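Local coordinates for protein succinate--CoA ligase subunit alpha (Campylobacter jejuni, PDB 6MEL) that forms the alpha subunit of a ligase, built from a Rossmann-type CoA-binding domain followed by a second alpha/beta domain of the CoA-ligase family, at residues I127-E132 and I172-G177; K145-L150 and E200-V205; Q14-K19 and Q46-K51; K10-G15 and D59-T64. All coordinates share one frame; numbering follows the deposited sequence.

Contact 1 of 4, residues I127-E132 and I172-G177; sequences IITSEE and ISTAVG
Ile-127, Ile-128 and Thr-129 pair with Val-176, Ala-175 and Thr-174 as antiparallel strands, 4.7 Å apart between axes and at 177°. Ile-128 and Ala-175 form the hydrogen-bonded pair: Ile-128 N donates to Ala-175 O (2.9 Å) and Ala-175 N to Ile-128 O (2.8 Å). On the face holding Ile-127, Thr-129, Thr-174 and Val-176, the two threonine hydroxyls meet, OG1 to OG1, at 2.8 Å. Each OG1 sits anti to its own carbonyl carbon, beside the backbone N. Farther along this face, Ile-127 CD1 touches both Thr-174 CG2 and Val-176 CG2, with the Ile-127 and Val-176 side chains side by side. Beyond the strand end, Ser-130 OG donates to Ile-172 O at 2.7 Å from above the carbonyl plane. Ser-130 N adds a bond to Ser-173 O of 3.3 Å, and a water joins Ser-173 O to Ser-130 O. The buried hydroxyls have second partners near the N terminus: Val-5 O for Thr-129 and Ile-3 N for Thr-174. Strand 133-136 flanks 126-129, strand 148-152 flanks 172-177, and Leu-191 of helix 188-197 packs on Val-176.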
loop_
_atom_site.group_PDB
_atom_site.type_symbol
_atom_site.label_atom_id
_atom_site.label_comp_id
_atom_site.label_asym_id
_atom_site.label_seq_id
_atom_site.Cartn_x
_atom_site.Cartn_y
_atom_site.Cartn_z
ATOM N N ILE A 127 2.168 13.303 -14.502
ATOM C CA ILE A 127 1.091 13.848 -15.334
ATOM C C ILE A 127 1.655 14.102 -16.730
ATOM O O ILE A 127 2.823 14.459 -16.873
ATOM C CB ILE A 127 0.455 15.110 -14.713
ATOM C CG1 ILE A 127 -0.648 15.709 -15.588
ATOM C CG2 ILE A 127 1.503 16.161 -14.394
ATOM C CD1 ILE A 127 -1.458 16.788 -14.880
ATOM N N ILE A 128 0.826 13.876 -17.758
ATOM C CA ILE A 128 1.264 14.101 -19.124
ATOM C C ILE A 128 0.115 14.724 -19.892
ATOM O O ILE A 128 -1.022 14.237 -19.823
ATOM C CB ILE A 128 1.791 12.814 -19.813
ATOM C CG1 ILE A 128 2.206 13.092 -21.262
ATOM C CG2 ILE A 128 0.782 11.663 -19.771
ATOM C CD1 ILE A 128 3.121 12.073 -21.865
ATOM N N THR A 129 0.447 15.773 -20.647
ATOM C CA THR A 129 -0.440 16.336 -21.656
ATOM C C THR A 129 0.157 15.976 -23.024
ATOM O O THR A 129 1.219 16.476 -23.385
ATOM C CB THR A 129 -0.669 17.834 -21.462
ATOM O OG1 THR A 129 -1.455 17.985 -20.283
ATOM C CG2 THR A 129 -1.387 18.493 -22.638
ATOM N N SER A 130 -0.531 15.077 -23.732
ATOM C CA SER A 130 -0.066 14.392 -24.934
ATOM C C SER A 130 0.552 15.397 -25.920
ATOM O O SER A 130 -0.030 16.417 -26.197
ATOM C CB SER A 130 -1.190 13.642 -25.580
ATOM O OG SER A 130 -1.780 12.743 -24.681
ATOM N N GLU A 131 1.790 15.113 -26.328
ATOM C CA GLU A 131 2.528 15.866 -27.342
ATOM C C GLU A 131 2.731 17.312 -26.895
ATOM O O GLU A 131 3.009 18.137 -27.719
ATOM C CB GLU A 131 1.804 15.820 -28.695
ATOM C CG GLU A 131 1.692 14.418 -29.294
ATOM C CD GLU A 131 0.761 14.360 -30.513
ATOM O OE1 GLU A 131 0.573 15.411 -31.142
ATOM O OE2 GLU A 131 0.138 13.313 -30.768
ATOM N N GLU A 132 2.634 17.618 -25.592
ATOM C CA GLU A 132 2.919 18.977 -25.148
ATOM C C GLU A 132 3.949 18.974 -24.020
ATOM O O GLU A 132 4.877 19.774 -24.027
ATOM C CB GLU A 132 1.656 19.678 -24.668
ATOM C CG GLU A 132 0.856 20.416 -25.733
ATOM C CD GLU A 132 -0.136 21.417 -25.126
ATOM O OE1 GLU A 132 0.308 22.498 -24.582
ATOM O OE2 GLU A 132 -1.361 21.111 -25.151
ATOM N N ILE A 172 -5.382 10.708 -25.998
ATOM C CA ILE A 172 -5.423 11.162 -24.650
ATOM C C ILE A 172 -5.262 12.673 -24.641
ATOM O O ILE A 172 -4.378 13.209 -25.301
ATOM C CB ILE A 172 -4.323 10.505 -23.802
ATOM C CG1 ILE A 172 -4.416 8.973 -23.817
ATOM C CG2 ILE A 172 -4.356 11.085 -22.402
ATOM C CD1 ILE A 172 -5.776 8.403 -23.454
ATOM N N SER A 173 -6.078 13.339 -23.824
ATOM C CA SER A 173 -5.917 14.774 -23.646
ATOM C C SER A 173 -4.806 14.999 -22.616
ATOM O O SER A 173 -3.680 15.373 -22.963
ATOM C CB SER A 173 -7.228 15.448 -23.284
ATOM O OG SER A 173 -7.902 14.775 -22.226
ATOM N N THR A 174 -5.122 14.699 -21.359
ATOM C CA THR A 174 -4.167 14.665 -20.280
ATOM C C THR A 174 -4.399 13.368 -19.504
ATOM O O THR A 174 -5.580 12.956 -19.284
ATOM C CB THR A 174 -4.342 15.887 -19.363
ATOM O OG1 THR A 174 -4.062 17.110 -20.052
ATOM C CG2 THR A 174 -3.399 15.873 -18.177
ATOM N N ALA A 175 -3.306 12.732 -19.077
ATOM C CA ALA A 175 -3.384 11.578 -18.175
ATOM C C ALA A 175 -2.706 11.949 -16.852
ATOM O O ALA A 175 -1.585 12.489 -16.867
ATOM C CB ALA A 175 -2.719 10.376 -18.777
ATOM N N VAL A 176 -3.366 11.616 -15.738
ATOM C CA VAL A 176 -2.855 11.900 -14.421
ATOM C C VAL A 176 -2.734 10.592 -13.635
ATOM O O VAL A 176 -3.716 9.874 -13.421
ATOM C CB VAL A 176 -3.760 12.884 -13.687
ATOM C CG1 VAL A 176 -3.093 13.352 -12.410
ATOM C CG2 VAL A 176 -4.144 14.039 -14.575
ATOM N N GLY A 177 -1.532 10.279 -13.186
ATOM C CA GLY A 177 -1.363 9.197 -12.219
ATOM C C GLY A 177 -1.517 9.772 -10.812
ATOM O O GLY A 177 -0.704 10.570 -10.439
HETATM O O HOH W 1 -3.186 16.652 -25.276
#

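Contact 2 of 4, residues K145-L150 and E200-V205; sequences KGCVGL and ETKAIV
Val-148, Gly-149 and Leu-150 lie beside Ala-203, Ile-204 and Val-205 as parallel strands of an alpha/beta sheet packed between helices. This sheet belongs to the second domain, where strands 148-152 and 203-209 are neighbours. Their short axes come within 4.5 Å and make an angle of 30°.

Backbone bonds hold the register. Gly-149 uses both its polar atoms: Gly-149 N donates to Ala-203 O at 2.9 Å, and Val-205 N donates to Gly-149 O at 2.8 Å. The second bond is nearly straight at hydrogen, 172°. Ahead of the strands, Lys-202 N reaches Cys-147 O at 2.7 Å. Ala-203 N adds a weak bond to the same oxygen.

Apolar contacts lie mainly on the face of Val-148, Leu-150, Ala-203 and Val-205. Val-148 CG1 touches Val-205 CG2 at 3.7 Å. Leu-150 and Val-205 run alongside each other on this face; Leu-150 CD1 meets both Val-205 CB and CG1. Helices 156-167 and 280-288 cover this face. Ile-204 is on the other face, against Leu-192 and Phe-195 of helix 188-197.

At the loop end, the chain of Lys-202 runs past Cys-147, with Lys-202 CG 3.9 Å from Cys-147 CB. Thr-201 has its hydroxyl bonded to Asp-198 and Ser-173. With OG1 beside the backbone N (chi1 -64°), the methyl is anti to that N, and Thr-201 CG2 lies 3.7 Å from both Gly-149 N and Cys-147 O.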
loop_
_atom_site.group_PDB
_atom_site.type_symbol
_atom_site.label_atom_id
_atom_site.label_comp_id
_atom_site.label_asym_id
_atom_site.label_seq_id
_atom_site.Cartn_x
_atom_site.Cartn_y
_atom_site.Cartn_z
ATOM N N LYS A 145 -2.212 12.582 -28.985
ATOM C CA LYS A 145 -3.209 13.586 -28.609
ATOM C C LYS A 145 -4.603 13.120 -29.019
ATOM O O LYS A 145 -4.777 12.563 -30.096
ATOM C CB LYS A 145 -2.892 14.928 -29.258
ATOM C CG LYS A 145 -3.754 16.088 -28.798
ATOM C CD LYS A 145 -3.439 17.377 -29.539
ATOM C CE LYS A 145 -3.963 18.611 -28.836
ATOM N NZ LYS A 145 -3.102 18.939 -27.672
ATOM N N GLY A 146 -5.584 13.337 -28.136
ATOM C CA GLY A 146 -6.972 13.064 -28.442
ATOM C C GLY A 146 -7.898 13.611 -27.374
ATOM O O GLY A 146 -7.512 14.467 -26.580
ATOM N N CYS A 147 -9.117 13.075 -27.338
ATOM C CA CYS A 147 -10.194 13.661 -26.553
ATOM C C CYS A 147 -10.480 12.839 -25.277
ATOM O O CYS A 147 -11.485 13.121 -24.613
ATOM C CB CYS A 147 -11.452 13.787 -27.419
ATOM S SG CYS A 147 -12.186 12.181 -27.851
ATOM N N VAL A 148 -9.643 11.836 -24.929
ATOM C CA VAL A 148 -9.904 10.991 -23.732
ATOM C C VAL A 148 -8.986 11.393 -22.568
ATOM O O VAL A 148 -7.790 11.353 -22.674
ATOM C CB VAL A 148 -9.805 9.492 -24.058
ATOM C CG1 VAL A 148 -10.162 8.649 -22.849
ATOM C CG2 VAL A 148 -10.719 9.135 -25.228
ATOM N N GLY A 149 -9.595 11.789 -21.450
ATOM C CA GLY A 149 -8.891 12.038 -20.199
ATOM C C GLY A 149 -8.661 10.723 -19.468
ATOM O O GLY A 149 -9.445 9.752 -19.661
ATOM N N LEU A 150 -7.615 10.681 -18.643
ATOM C CA LEU A 150 -7.224 9.442 -17.914
ATOM C C LEU A 150 -6.864 9.814 -16.465
ATOM O O LEU A 150 -6.055 10.704 -16.263
ATOM C CB LEU A 150 -6.013 8.940 -18.689
ATOM C CG LEU A 150 -5.579 7.496 -18.596
ATOM C CD1 LEU A 150 -6.686 6.541 -18.214
ATOM C CD2 LEU A 150 -4.928 7.098 -19.921
ATOM N N GLU A 200 -11.591 20.157 -24.722
ATOM C CA GLU A 200 -10.893 19.166 -25.546
ATOM C C GLU A 200 -11.184 17.745 -25.046
ATOM O O GLU A 200 -10.861 16.801 -25.732
ATOM C CB GLU A 200 -9.374 19.396 -25.555
ATOM C CG GLU A 200 -8.952 20.845 -25.852
ATOM C CD GLU A 200 -9.616 21.383 -27.111
ATOM O OE1 GLU A 200 -9.435 20.728 -28.149
ATOM O OE2 GLU A 200 -10.389 22.390 -27.039
ATOM N N THR A 201 -11.728 17.579 -23.831
ATOM C CA THR A 201 -11.943 16.229 -23.348
ATOM C C THR A 201 -13.412 15.839 -23.578
ATOM O O THR A 201 -14.311 16.581 -23.179
ATOM C CB THR A 201 -11.498 16.097 -21.885
ATOM O OG1 THR A 201 -10.085 16.318 -21.762
ATOM C CG2 THR A 201 -11.858 14.739 -21.329
ATOM N N LYS A 202 -13.659 14.684 -24.197
ATOM C CA LYS A 202 -15.061 14.231 -24.414
ATOM C C LYS A 202 -15.430 13.017 -23.565
ATOM O O LYS A 202 -16.588 12.683 -23.443
ATOM C CB LYS A 202 -15.259 13.915 -25.888
ATOM C CG LYS A 202 -15.086 15.162 -26.724
ATOM C CD LYS A 202 -15.392 14.954 -28.155
ATOM C CE LYS A 202 -15.717 16.275 -28.838
ATOM N NZ LYS A 202 -15.142 16.301 -30.203
ATOM N N ALA A 203 -14.439 12.340 -22.995
ATOM C CA ALA A 203 -14.716 11.164 -22.189
ATOM C C ALA A 203 -13.546 10.971 -21.234
ATOM O O ALA A 203 -12.458 11.438 -21.512
ATOM C CB ALA A 203 -14.897 9.973 -23.087
ATOM N N ILE A 204 -13.807 10.326 -20.104
ATOM C CA ILE A 204 -12.775 10.087 -19.118
ATOM C C ILE A 204 -12.716 8.601 -18.775
ATOM O O ILE A 204 -13.766 7.975 -18.528
ATOM C CB ILE A 204 -13.020 10.916 -17.850
ATOM C CG1 ILE A 204 -13.158 12.409 -18.156
ATOM C CG2 ILE A 204 -11.893 10.678 -16.875
ATOM C CD1 ILE A 204 -14.548 12.910 -18.051
ATOM N N VAL A 205 -11.498 8.066 -18.749
ATOM C CA VAL A 205 -11.216 6.740 -18.194
ATOM C C VAL A 205 -10.673 6.928 -16.771
ATOM O O VAL A 205 -9.667 7.612 -16.579
ATOM C CB VAL A 205 -10.212 5.983 -19.070
ATOM C CG1 VAL A 205 -9.827 4.634 -18.459
ATOM C CG2 VAL A 205 -10.734 5.801 -20.496
#

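Contact 3 of 4, residues Q14-K19 and Q46-K51; sequences QGFTGK and QTHLGK
Phe-16 and His-48 form a T-shaped pair, with the edge of the imidazole directed at the face of the phenyl ring. Phe-16 belongs to the loop between the first strand, 10-14, and helix 19-31 of the Rossmann-type domain. His-48 begins the type I' turn, His-48 to Lys-51, of the beta hairpin formed by strands 47-48 and 51-54.

The ring planes stand at 88°, and their centroids are 4.8 Å apart. His-48 CD2 is the atom that points in. It lies 3.6 Å above the phenyl plane, over the ring centre, and is almost equally far from all six ring carbons. Each side chain has CG anti to its backbone N (chi1 -170° for Phe-16, -178° for His-48), which carries CG and the ring attached to it out to meet the other.

The imidazole is also held between two aliphatic groups. Thr-17 CG2 makes a CH-pi contact on one face, 4.1 Å from the centroid. Leu-49 CG lies against the opposite face, offset toward the rim. The histidine's polar tip is anchored from helix 19-31, where Thr-22 OG1 is hydrogen-bonded to His-48 NE2. The Thr-17 hydroxyl turns instead to Thr-40.

The phenyl ring meets the hairpin at more points. Leu-49 CD1 comes within 4.1 Å of Phe-16 CE1. Phe-16 also packs on Val-53 of the hairpin and Ala-25 of helix 19-31. At the phenyl edge, near its plane, Lys-51 CB stands 4.3 Å from Phe-16 CZ. His-48 O, well off the ring plane, is 3.4 Å from Phe-16 CZ.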
loop_
_atom_site.group_PDB
_atom_site.type_symbol
_atom_site.label_atom_id
_atom_site.label_comp_id
_atom_site.label_asym_id
_atom_site.label_seq_id
_atom_site.Cartn_x
_atom_site.Cartn_y
_atom_site.Cartn_z
ATOM N N GLN A 14 12.675 18.979 -7.915
ATOM C CA GLN A 14 13.313 18.751 -6.622
ATOM C C GLN A 14 14.001 17.382 -6.719
ATOM O O GLN A 14 13.404 16.398 -7.187
ATOM C CB GLN A 14 12.305 18.893 -5.484
ATOM C CG GLN A 14 11.788 20.312 -5.281
ATOM C CD GLN A 14 10.605 20.401 -4.354
ATOM O OE1 GLN A 14 9.498 20.734 -4.776
ATOM N NE2 GLN A 14 10.842 20.110 -3.078
ATOM N N GLY A 15 15.280 17.339 -6.329
ATOM C CA GLY A 15 16.127 16.155 -6.521
ATOM C C GLY A 15 16.689 16.084 -7.944
ATOM O O GLY A 15 16.943 15.009 -8.481
ATOM N N PHE A 16 17.019 17.254 -8.488
ATOM C CA PHE A 16 17.333 17.447 -9.888
ATOM C C PHE A 16 18.614 16.715 -10.312
ATOM O O PHE A 16 18.693 16.318 -11.438
ATOM C CB PHE A 16 17.478 18.944 -10.147
ATOM C CG PHE A 16 17.577 19.418 -11.572
ATOM C CD1 PHE A 16 16.916 18.791 -12.604
ATOM C CD2 PHE A 16 18.282 20.580 -11.855
ATOM C CE1 PHE A 16 16.965 19.292 -13.895
ATOM C CE2 PHE A 16 18.327 21.085 -13.142
ATOM C CZ PHE A 16 17.679 20.435 -14.162
ATOM N N THR A 17 19.612 16.561 -9.433
ATOM C CA THR A 17 20.907 16.049 -9.884
ATOM C C THR A 17 21.037 14.557 -9.618
ATOM O O THR A 17 21.999 13.999 -10.009
ATOM C CB THR A 17 22.118 16.771 -9.272
ATOM O OG1 THR A 17 22.056 16.708 -7.854
ATOM C CG2 THR A 17 22.206 18.207 -9.715
ATOM N N GLY A 18 20.077 13.933 -8.935
ATOM C CA GLY A 18 20.097 12.516 -8.812
ATOM C C GLY A 18 20.076 11.839 -10.188
ATOM O O GLY A 18 19.652 12.416 -11.183
ATOM N N LYS A 19 20.516 10.581 -10.226
ATOM C CA LYS A 19 20.710 9.850 -11.469
ATOM C C LYS A 19 19.381 9.660 -12.215
ATOM O O LYS A 19 19.242 9.984 -13.395
ATOM C CB LYS A 19 21.342 8.495 -11.150
ATOM C CG LYS A 19 22.503 8.108 -12.042
ATOM C CD LYS A 19 22.795 6.620 -12.021
ATOM C CE LYS A 19 23.297 6.104 -13.355
ATOM N NZ LYS A 19 23.303 4.623 -13.381
ATOM N N GLN A 46 25.229 25.888 -9.558
ATOM C CA GLN A 46 25.663 25.046 -10.653
ATOM C C GLN A 46 24.645 25.117 -11.801
ATOM O O GLN A 46 23.597 25.802 -11.715
ATOM C CB GLN A 46 25.914 23.622 -10.190
ATOM C CG GLN A 46 27.002 23.533 -9.139
ATOM C CD GLN A 46 27.245 22.097 -8.762
ATOM O OE1 GLN A 46 26.874 21.193 -9.481
ATOM N NE2 GLN A 46 27.861 21.873 -7.619
ATOM N N THR A 47 25.016 24.445 -12.895
ATOM C CA THR A 47 24.206 24.243 -14.065
ATOM C C THR A 47 24.030 22.726 -14.257
ATOM O O THR A 47 24.972 21.957 -14.016
ATOM C CB THR A 47 24.853 24.934 -15.273
ATOM O OG1 THR A 47 24.671 26.341 -15.102
ATOM C CG2 THR A 47 24.209 24.569 -16.580
ATOM N N HIS A 48 22.826 22.306 -14.683
ATOM C CA HIS A 48 22.489 20.861 -14.883
ATOM C C HIS A 48 21.416 20.773 -15.972
ATOM O O HIS A 48 20.404 21.520 -15.952
ATOM C CB HIS A 48 22.139 20.187 -13.533
ATOM C CG HIS A 48 21.821 18.727 -13.617
ATOM N ND1 HIS A 48 22.761 17.773 -13.915
ATOM C CD2 HIS A 48 20.649 18.056 -13.469
ATOM C CE1 HIS A 48 22.211 16.562 -13.890
ATOM N NE2 HIS A 48 20.911 16.708 -13.603
ATOM N N LEU A 49 21.724 19.986 -17.010
ATOM C CA LEU A 49 20.900 19.878 -18.208
ATOM C C LEU A 49 20.576 21.260 -18.764
ATOM O O LEU A 49 19.457 21.503 -19.220
ATOM C CB LEU A 49 19.609 19.129 -17.854
ATOM C CG LEU A 49 19.810 17.697 -17.377
ATOM C CD1 LEU A 49 18.468 17.080 -16.983
ATOM C CD2 LEU A 49 20.484 16.866 -18.478
ATOM N N GLY A 50 21.570 22.144 -18.734
ATOM C CA GLY A 50 21.493 23.515 -19.251
ATOM C C GLY A 50 20.627 24.462 -18.432
ATOM O O GLY A 50 20.271 25.538 -18.916
ATOM N N LYS A 51 20.294 24.112 -17.184
ATOM C CA LYS A 51 19.419 24.950 -16.378
ATOM C C LYS A 51 20.052 25.197 -15.023
ATOM O O LYS A 51 20.879 24.419 -14.576
ATOM C CB LYS A 51 18.071 24.238 -16.183
ATOM C CG LYS A 51 17.362 23.913 -17.478
ATOM C CD LYS A 51 16.918 25.158 -18.196
ATOM C CE LYS A 51 16.440 24.848 -19.599
ATOM N NZ LYS A 51 15.969 26.107 -20.217
#

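Contact 4 of 4, residues K10-G15 and D59-T64; sequences KVIVQG and DAVKAT
Ile-12 packs on Ala-60, Val-61 and Thr-64 of a helix, and the contact contains no aromatic ring. The flat group of note is the peptide carbonyl of Ala-60. Thr-64 N and Thr-64 OG1 both donate to Ala-60 O, from opposite faces of its plane. The backbone bond from Thr-64 N to Ala-60 O is 2.8 Å, and the hydroxyl bond from Thr-64 OG1 to the same oxygen is 2.7 Å. The hydroxyl sits well above the plane, 43° out of it. Thr-64 OG1 has a further partner in Ala-66 N, just past the helix end. The bonds of OG1 to Ala-60 O and to Ala-66 N probably hold the threonine side chain in its rotation.

That polar group is turned back to its own helix, and Ile-12 meets the helix mainly through carbon atoms. Ile-12 CG2 lies 4.2 Å from Ala-60 CB and 4.0 Å from Thr-64 OG1. The other branch ends at Ile-12 CD1, 4.4 Å from Val-61 CG2. CG2 is anti to the carbonyl carbon, while CG1 takes the crowded position between N and C (chi1 52°). The contacts are loose and bury little surface.

Lys-10 bends over the last turn of the helix, with Lys-10 NZ 3.6 Å from Thr-64 O. This is long for a bond, but the amine may still interact favourably with the helix C-terminal end.

The helix runs roughly antiparallel to strand 10-14, at 157°, with Ile-39 touching both Ile-12 and Ala-60. Helix 57-64 is the connection of a right-handed beta-alpha-beta crossover from strand 51-54 to 68-71, passing over strands 34-39 and 10-14, as in Rossmann-type folds.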
loop_
_atom_site.group_PDB
_atom_site.type_symbol
_atom_site.label_atom_id
_atom_site.label_comp_id
_atom_site.label_asym_id
_atom_site.label_seq_id
_atom_site.Cartn_x
_atom_site.Cartn_y
_atom_site.Cartn_z
ATOM N N LYS A 10 5.878 26.387 -16.368
ATOM C CA LYS A 10 7.228 26.366 -15.835
ATOM C C LYS A 10 7.333 25.373 -14.683
ATOM O O LYS A 10 6.538 25.452 -13.737
ATOM C CB LYS A 10 7.597 27.751 -15.320
ATOM C CG LYS A 10 7.507 28.837 -16.387
ATOM C CD LYS A 10 8.488 29.968 -16.183
ATOM C CE LYS A 10 7.826 31.322 -16.195
ATOM N NZ LYS A 10 7.078 31.499 -14.928
ATOM N N VAL A 11 8.363 24.522 -14.747
ATOM C CA VAL A 11 8.538 23.422 -13.831
ATOM C C VAL A 11 9.944 23.467 -13.243
ATOM O O VAL A 11 10.893 23.544 -14.005
ATOM C CB VAL A 11 8.356 22.078 -14.561
ATOM C CG1 VAL A 11 8.649 20.896 -13.632
ATOM C CG2 VAL A 11 6.977 21.961 -15.205
ATOM N N ILE A 12 10.052 23.306 -11.915
ATOM C CA ILE A 12 11.298 23.012 -11.257
ATOM C C ILE A 12 11.291 21.557 -10.814
ATOM O O ILE A 12 10.225 20.967 -10.534
ATOM C CB ILE A 12 11.550 23.938 -10.064
ATOM C CG1 ILE A 12 10.359 23.952 -9.117
ATOM C CG2 ILE A 12 11.902 25.330 -10.541
ATOM C CD1 ILE A 12 10.653 24.652 -7.815
ATOM N N VAL A 13 12.490 21.001 -10.684
ATOM C CA VAL A 13 12.650 19.608 -10.276
ATOM C C VAL A 13 13.325 19.598 -8.904
ATOM O O VAL A 13 14.408 20.119 -8.738
ATOM C CB VAL A 13 13.479 18.842 -11.317
ATOM C CG1 VAL A 13 13.674 17.403 -10.919
ATOM C CG2 VAL A 13 12.887 18.954 -12.720
ATOM N N GLN A 14 12.675 18.979 -7.915
ATOM C CA GLN A 14 13.313 18.751 -6.622
ATOM C C GLN A 14 14.001 17.382 -6.719
ATOM O O GLN A 14 13.404 16.398 -7.187
ATOM C CB GLN A 14 12.305 18.893 -5.484
ATOM C CG GLN A 14 11.788 20.312 -5.281
ATOM C CD GLN A 14 10.605 20.401 -4.354
ATOM O OE1 GLN A 14 9.498 20.734 -4.776
ATOM N NE2 GLN A 14 10.842 20.110 -3.078
ATOM N N GLY A 15 15.280 17.339 -6.329
ATOM C CA GLY A 15 16.127 16.155 -6.521
ATOM C C GLY A 15 16.689 16.084 -7.944
ATOM O O GLY A 15 16.943 15.009 -8.481
ATOM N N ASP A 59 14.686 29.828 -3.335
ATOM C CA ASP A 59 15.647 30.486 -4.284
ATOM C C ASP A 59 15.227 30.247 -5.735
ATOM O O ASP A 59 15.237 31.166 -6.547
ATOM C CB ASP A 59 17.075 29.967 -4.102
ATOM C CG ASP A 59 17.778 30.446 -2.835
ATOM O OD1 ASP A 59 17.280 31.379 -2.222
ATOM O OD2 ASP A 59 18.828 29.870 -2.475
ATOM N N ALA A 60 14.800 29.018 -6.047
ATOM C CA ALA A 60 14.395 28.671 -7.391
ATOM C C ALA A 60 13.149 29.462 -7.799
ATOM O O ALA A 60 13.050 29.944 -8.937
ATOM C CB ALA A 60 14.133 27.188 -7.498
ATOM N N VAL A 61 12.173 29.560 -6.894
ATOM C CA VAL A 61 10.906 30.242 -7.204
ATOM C C VAL A 61 11.160 31.763 -7.408
ATOM O O VAL A 61 10.579 32.387 -8.282
ATOM C CB VAL A 61 9.868 29.972 -6.102
ATOM C CG1 VAL A 61 8.755 31.015 -6.105
ATOM C CG2 VAL A 61 9.305 28.566 -6.235
ATOM N N LYS A 62 12.019 32.356 -6.581
ATOM C CA LYS A 62 12.389 33.769 -6.707
ATOM C C LYS A 62 13.064 34.040 -8.073
ATOM O O LYS A 62 12.709 35.007 -8.744
ATOM C CB LYS A 62 13.285 34.163 -5.533
ATOM C CG LYS A 62 13.808 35.595 -5.572
ATOM C CD LYS A 62 14.321 36.109 -4.226
ATOM C CE LYS A 62 15.715 35.626 -3.862
ATOM N NZ LYS A 62 16.573 36.768 -3.454
ATOM N N ALA A 63 13.984 33.164 -8.505
ATOM C CA ALA A 63 14.704 33.371 -9.751
ATOM C C ALA A 63 13.815 33.043 -10.953
ATOM O O ALA A 63 13.887 33.760 -11.908
ATOM C CB ALA A 63 15.983 32.569 -9.790
ATOM N N THR A 64 12.987 31.981 -10.914
ATOM C CA THR A 64 12.337 31.458 -12.139
ATOM C C THR A 64 10.836 31.760 -12.192
ATOM O O THR A 64 10.235 31.640 -13.249
ATOM C CB THR A 64 12.524 29.943 -12.259
ATOM O OG1 THR A 64 11.754 29.262 -11.239
ATOM C CG2 THR A 64 13.998 29.612 -12.195
#

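The four contacts fall into two pairs, one in each domain. Contacts 3 and 4 share Gln-14 and Gly-15, and their centres are 11 Å apart. Contact 4 sets a helix on strand 10-14, and contact 3 pins the loop that follows it to the edge hairpin of the same sheet. Contacts 1 and 2 lie in the second sheet, with centres 9 Å apart. Their strands 172-177 and 148-152 are neighbours, and Ser-173 OG probably hydrogen-bonds Thr-201 OG1 at 2.7 Å. Neither contact of one pair touches a contact of the other: contacts 1 and 4 come nearest, about 8 Å between nearest atoms, while the centres of contacts 2 and 3 are about 33 Å apart.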